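Local atomic coordinates of post-proline cleaving enzyme (Rickettsia typhi, PDB entry 4HVT), a protein that probably acts as a serine-type oligopeptidase of the prolyl oligopeptidase family, cutting short peptides after proline. Residues 442-454 and 461-473. Residues are numbered along the deposited sequence; the frame is centred on the assembly and turned at random.
Sequences FDSENYVLEQKEA and KIPYFLVYKKGIK. With EDO (1,2-ethanediol), chain D.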
# COMPACT_ATOMS: atom_id res chain seq x y z
N PHE A 442 18.90 18.34 -1.40
CA PHE A 442 18.09 18.55 -0.19
C PHE A 442 19.05 18.64 0.99
O PHE A 442 19.72 17.68 1.33
CB PHE A 442 17.04 17.46 0.08
CG PHE A 442 16.10 17.81 1.19
CD1 PHE A 442 15.08 18.75 0.99
CD2 PHE A 442 16.26 17.28 2.45
CE1 PHE A 442 14.24 19.13 2.04
CE2 PHE A 442 15.41 17.62 3.49
CZ PHE A 442 14.40 18.56 3.30
N ASP A 443 19.10 19.82 1.60
CA ASP A 443 20.08 20.15 2.64
C ASP A 443 19.51 19.73 3.99
O ASP A 443 18.89 20.54 4.71
CB ASP A 443 20.32 21.66 2.62
CG ASP A 443 21.36 22.08 3.63
OD1 ASP A 443 22.11 21.19 4.12
OD2 ASP A 443 21.39 23.31 3.94
N SER A 444 19.76 18.47 4.34
CA SER A 444 19.22 17.84 5.55
C SER A 444 19.59 18.59 6.86
O SER A 444 18.81 18.59 7.80
CB SER A 444 19.65 16.38 5.57
OG SER A 444 19.28 15.77 4.33
N GLU A 445 20.76 19.22 6.90
CA GLU A 445 21.22 19.98 8.06
C GLU A 445 20.38 21.21 8.36
O GLU A 445 20.51 21.75 9.44
CB GLU A 445 22.69 20.39 7.91
CG GLU A 445 23.65 19.24 8.11
CD GLU A 445 25.05 19.68 8.50
OE1 GLU A 445 25.31 20.90 8.66
OE2 GLU A 445 25.92 18.79 8.64
N ASN A 446 19.55 21.67 7.42
CA ASN A 446 18.68 22.81 7.68
C ASN A 446 17.40 22.36 8.38
O ASN A 446 16.57 23.22 8.68
CB ASN A 446 18.24 23.54 6.41
CG ASN A 446 19.33 24.32 5.78
OD1 ASN A 446 20.33 24.60 6.42
ND2 ASN A 446 19.12 24.73 4.52
N TYR A 447 17.25 21.04 8.59
CA TYR A 447 16.03 20.45 9.21
C TYR A 447 16.27 19.63 10.48
O TYR A 447 17.39 19.18 10.77
CB TYR A 447 15.31 19.62 8.16
CG TYR A 447 15.03 20.43 6.95
CD1 TYR A 447 13.87 21.22 6.86
CD2 TYR A 447 15.95 20.51 5.91
CE1 TYR A 447 13.64 22.04 5.76
CE2 TYR A 447 15.73 21.32 4.80
CZ TYR A 447 14.58 22.07 4.71
OH TYR A 447 14.40 22.88 3.61
N VAL A 448 15.21 19.43 11.25
CA VAL A 448 15.25 18.61 12.44
C VAL A 448 14.19 17.54 12.29
O VAL A 448 13.07 17.82 11.86
CB VAL A 448 14.93 19.43 13.70
CG1 VAL A 448 14.97 18.52 14.93
CG2 VAL A 448 15.92 20.57 13.86
N LEU A 449 14.56 16.33 12.69
CA LEU A 449 13.70 15.18 12.79
C LEU A 449 13.71 14.75 14.25
O LEU A 449 14.78 14.33 14.78
CB LEU A 449 14.21 14.05 11.88
CG LEU A 449 13.55 12.68 12.11
CD1 LEU A 449 12.03 12.77 11.93
CD2 LEU A 449 14.14 11.62 11.21
N GLU A 450 12.55 14.85 14.92
CA GLU A 450 12.45 14.39 16.29
C GLU A 450 11.45 13.25 16.41
O GLU A 450 10.32 13.34 15.91
CB GLU A 450 11.99 15.50 17.22
CG GLU A 450 13.01 16.50 17.65
CD GLU A 450 12.38 17.44 18.66
OE1 GLU A 450 12.17 18.61 18.33
OE2 GLU A 450 12.01 16.94 19.76
N GLN A 451 11.82 12.22 17.16
CA GLN A 451 10.87 11.16 17.53
C GLN A 451 10.40 11.41 18.93
O GLN A 451 11.20 11.53 19.85
CB GLN A 451 11.52 9.78 17.39
CG GLN A 451 10.58 8.69 17.79
CD GLN A 451 11.12 7.31 17.50
OE1 GLN A 451 12.20 7.15 16.89
NE2 GLN A 451 10.38 6.30 17.98
N LYS A 452 9.11 11.64 19.07
CA LYS A 452 8.51 12.02 20.30
C LYS A 452 7.38 11.05 20.67
O LYS A 452 7.08 10.12 19.93
CB LYS A 452 8.00 13.47 20.12
CG LYS A 452 9.10 14.52 19.93
CD LYS A 452 8.55 15.89 19.60
CE LYS A 452 8.00 16.60 20.83
NZ LYS A 452 9.05 17.41 21.49
N GLU A 453 6.82 11.23 21.86
CA GLU A 453 5.63 10.47 22.31
C GLU A 453 4.58 11.33 22.96
O GLU A 453 4.87 12.22 23.71
CB GLU A 453 6.01 9.38 23.28
CG GLU A 453 7.00 8.37 22.70
CD GLU A 453 7.28 7.22 23.65
OE1 GLU A 453 7.24 7.47 24.89
OE2 GLU A 453 7.53 6.08 23.15
N ALA A 454 3.33 11.03 22.67
CA ALA A 454 2.22 11.65 23.37
C ALA A 454 1.68 10.63 24.38
O ALA A 454 1.92 9.46 24.25
CB ALA A 454 1.16 12.04 22.36
N LYS A 461 1.66 5.43 25.65
CA LYS A 461 2.48 6.29 24.82
C LYS A 461 2.36 6.01 23.33
O LYS A 461 2.53 4.87 22.86
CB LYS A 461 3.95 6.22 25.23
CG LYS A 461 4.27 6.35 26.71
CD LYS A 461 3.80 7.63 27.33
CE LYS A 461 4.29 7.68 28.78
NZ LYS A 461 3.68 8.78 29.56
N ILE A 462 2.16 7.09 22.57
CA ILE A 462 1.92 7.03 21.16
C ILE A 462 3.08 7.75 20.50
O ILE A 462 3.27 8.93 20.72
CB ILE A 462 0.59 7.80 20.79
CG1 ILE A 462 -0.60 7.29 21.63
CG2 ILE A 462 0.28 7.71 19.30
CD1 ILE A 462 -0.86 5.80 21.61
N PRO A 463 3.84 7.03 19.67
CA PRO A 463 4.93 7.68 18.97
C PRO A 463 4.43 8.66 17.95
O PRO A 463 3.37 8.47 17.33
CB PRO A 463 5.61 6.54 18.21
CG PRO A 463 5.14 5.29 18.83
CD PRO A 463 3.75 5.60 19.35
N TYR A 464 5.20 9.71 17.75
CA TYR A 464 5.04 10.53 16.58
C TYR A 464 6.39 11.13 16.15
O TYR A 464 7.32 11.28 16.95
CB TYR A 464 3.99 11.64 16.77
CG TYR A 464 4.26 12.73 17.79
CD1 TYR A 464 3.93 12.56 19.15
CD2 TYR A 464 4.76 13.94 17.40
CE1 TYR A 464 4.11 13.57 20.09
CE2 TYR A 464 4.94 14.95 18.33
CZ TYR A 464 4.60 14.78 19.67
OH TYR A 464 4.86 15.85 20.56
N PHE A 465 6.45 11.42 14.86
CA PHE A 465 7.59 11.99 14.17
C PHE A 465 7.32 13.43 13.75
O PHE A 465 6.31 13.74 13.07
CB PHE A 465 7.99 11.12 13.00
CG PHE A 465 8.51 9.79 13.44
CD1 PHE A 465 9.85 9.61 13.73
CD2 PHE A 465 7.65 8.74 13.63
CE1 PHE A 465 10.33 8.37 14.17
CE2 PHE A 465 8.07 7.53 14.11
CZ PHE A 465 9.44 7.30 14.33
N LEU A 466 8.20 14.31 14.21
CA LEU A 466 8.06 15.71 14.02
C LEU A 466 9.24 16.20 13.15
O LEU A 466 10.41 15.94 13.49
CB LEU A 466 8.14 16.38 15.38
CG LEU A 466 8.22 17.89 15.39
CD1 LEU A 466 6.98 18.60 14.84
CD2 LEU A 466 8.50 18.36 16.82
N VAL A 467 8.96 16.88 12.03
CA VAL A 467 9.98 17.42 11.13
C VAL A 467 9.72 18.92 10.92
O VAL A 467 8.58 19.34 10.65
CB VAL A 467 9.96 16.73 9.75
CG1 VAL A 467 10.92 17.40 8.75
CG2 VAL A 467 10.36 15.29 9.91
N TYR A 468 10.76 19.73 11.07
CA TYR A 468 10.61 21.17 10.91
C TYR A 468 11.91 21.77 10.40
O TYR A 468 12.99 21.14 10.37
CB TYR A 468 10.15 21.88 12.21
CG TYR A 468 11.04 21.71 13.42
CD1 TYR A 468 10.85 20.66 14.33
CD2 TYR A 468 12.05 22.62 13.67
CE1 TYR A 468 11.67 20.55 15.46
CE2 TYR A 468 12.86 22.49 14.78
CZ TYR A 468 12.65 21.47 15.68
OH TYR A 468 13.53 21.36 16.75
N LYS A 469 11.78 23.00 9.94
CA LYS A 469 12.97 23.73 9.45
C LYS A 469 13.69 24.43 10.62
O LYS A 469 13.06 25.06 11.45
CB LYS A 469 12.53 24.72 8.38
CG LYS A 469 13.65 25.24 7.50
CD LYS A 469 13.11 26.25 6.49
CE LYS A 469 14.19 26.80 5.56
NZ LYS A 469 13.60 27.35 4.29
N LYS A 470 15.02 24.34 10.70
CA LYS A 470 15.73 25.00 11.78
C LYS A 470 15.47 26.50 11.73
O LYS A 470 15.42 27.12 10.65
CB LYS A 470 17.22 24.73 11.72
CG LYS A 470 17.60 23.35 12.22
CD LYS A 470 19.07 23.07 12.08
CE LYS A 470 19.37 21.60 12.29
NZ LYS A 470 20.83 21.38 12.31
N GLY A 471 15.25 27.07 12.90
CA GLY A 471 15.02 28.50 13.00
C GLY A 471 13.59 28.89 13.23
O GLY A 471 13.33 30.04 13.54
N ILE A 472 12.63 27.98 13.11
CA ILE A 472 11.25 28.38 13.40
C ILE A 472 11.06 28.69 14.89
O ILE A 472 11.79 28.20 15.74
CB ILE A 472 10.19 27.36 12.92
CG1 ILE A 472 10.30 26.04 13.67
CG2 ILE A 472 10.30 27.15 11.42
CD1 ILE A 472 9.02 25.26 13.58
N LYS A 473 10.09 29.51 15.22
CA LYS A 473 9.77 29.76 16.61
C LYS A 473 8.62 28.89 17.08
O LYS A 473 7.72 28.60 16.27
CB LYS A 473 9.40 31.22 16.77
CG LYS A 473 10.59 32.09 16.40
CD LYS A 473 10.49 33.47 16.92
CE LYS A 473 9.46 34.29 16.15
NZ LYS A 473 9.76 35.71 16.45
C1 EDO D . 5.59 2.97 22.94
O1 EDO D . 6.30 2.48 24.09
C2 EDO D . 4.29 2.22 22.78
O2 EDO D . 3.43 2.49 23.88
O HOH W 1 5.17 15.10 23.14
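K452 crosses the ring of Y464 at a slant, the two being hydrogen-bonded partners in the antiparallel hairpin of strands 447-454 and 461-469. K452 CB sits over one face of the Y464 ring, 3.8 Å from the centroid, a CH-pi contact. K452 CD passes on to L466, 3.7 Å from L466 CD2, and K452 CE reaches Y464 OH at 3.2 Å. Bends at chi3 (77°) and chi4 (90°) then turn NZ back along its own strand to a long, weak salt bridge with E450 OE2. Lysine suits the place because its aliphatic chain can pass over an aromatic ring while its amine meets a carboxylate. Tyrosine suits it too: Y464 OH donates to a water that also bonds E453 O. V448 repeats the theme, setting the branched CB typical of strands over the face of Y468. Beneath these side chains the backbones bond in pairs, as in K452 N to Y464 O at 2.8 Å. On the other sheet face, L449 CD1 meets V467 CG2, and Q451 lies alongside F465 with its amide held by N369 and N396. The hairpin edges the mixed sheet of the α/β-hydrolase domain: 461-469 pairs with strand 510-514, helix 536-551 packs on A454 and Y464, and helix 498-505 packs on Y447 and V467.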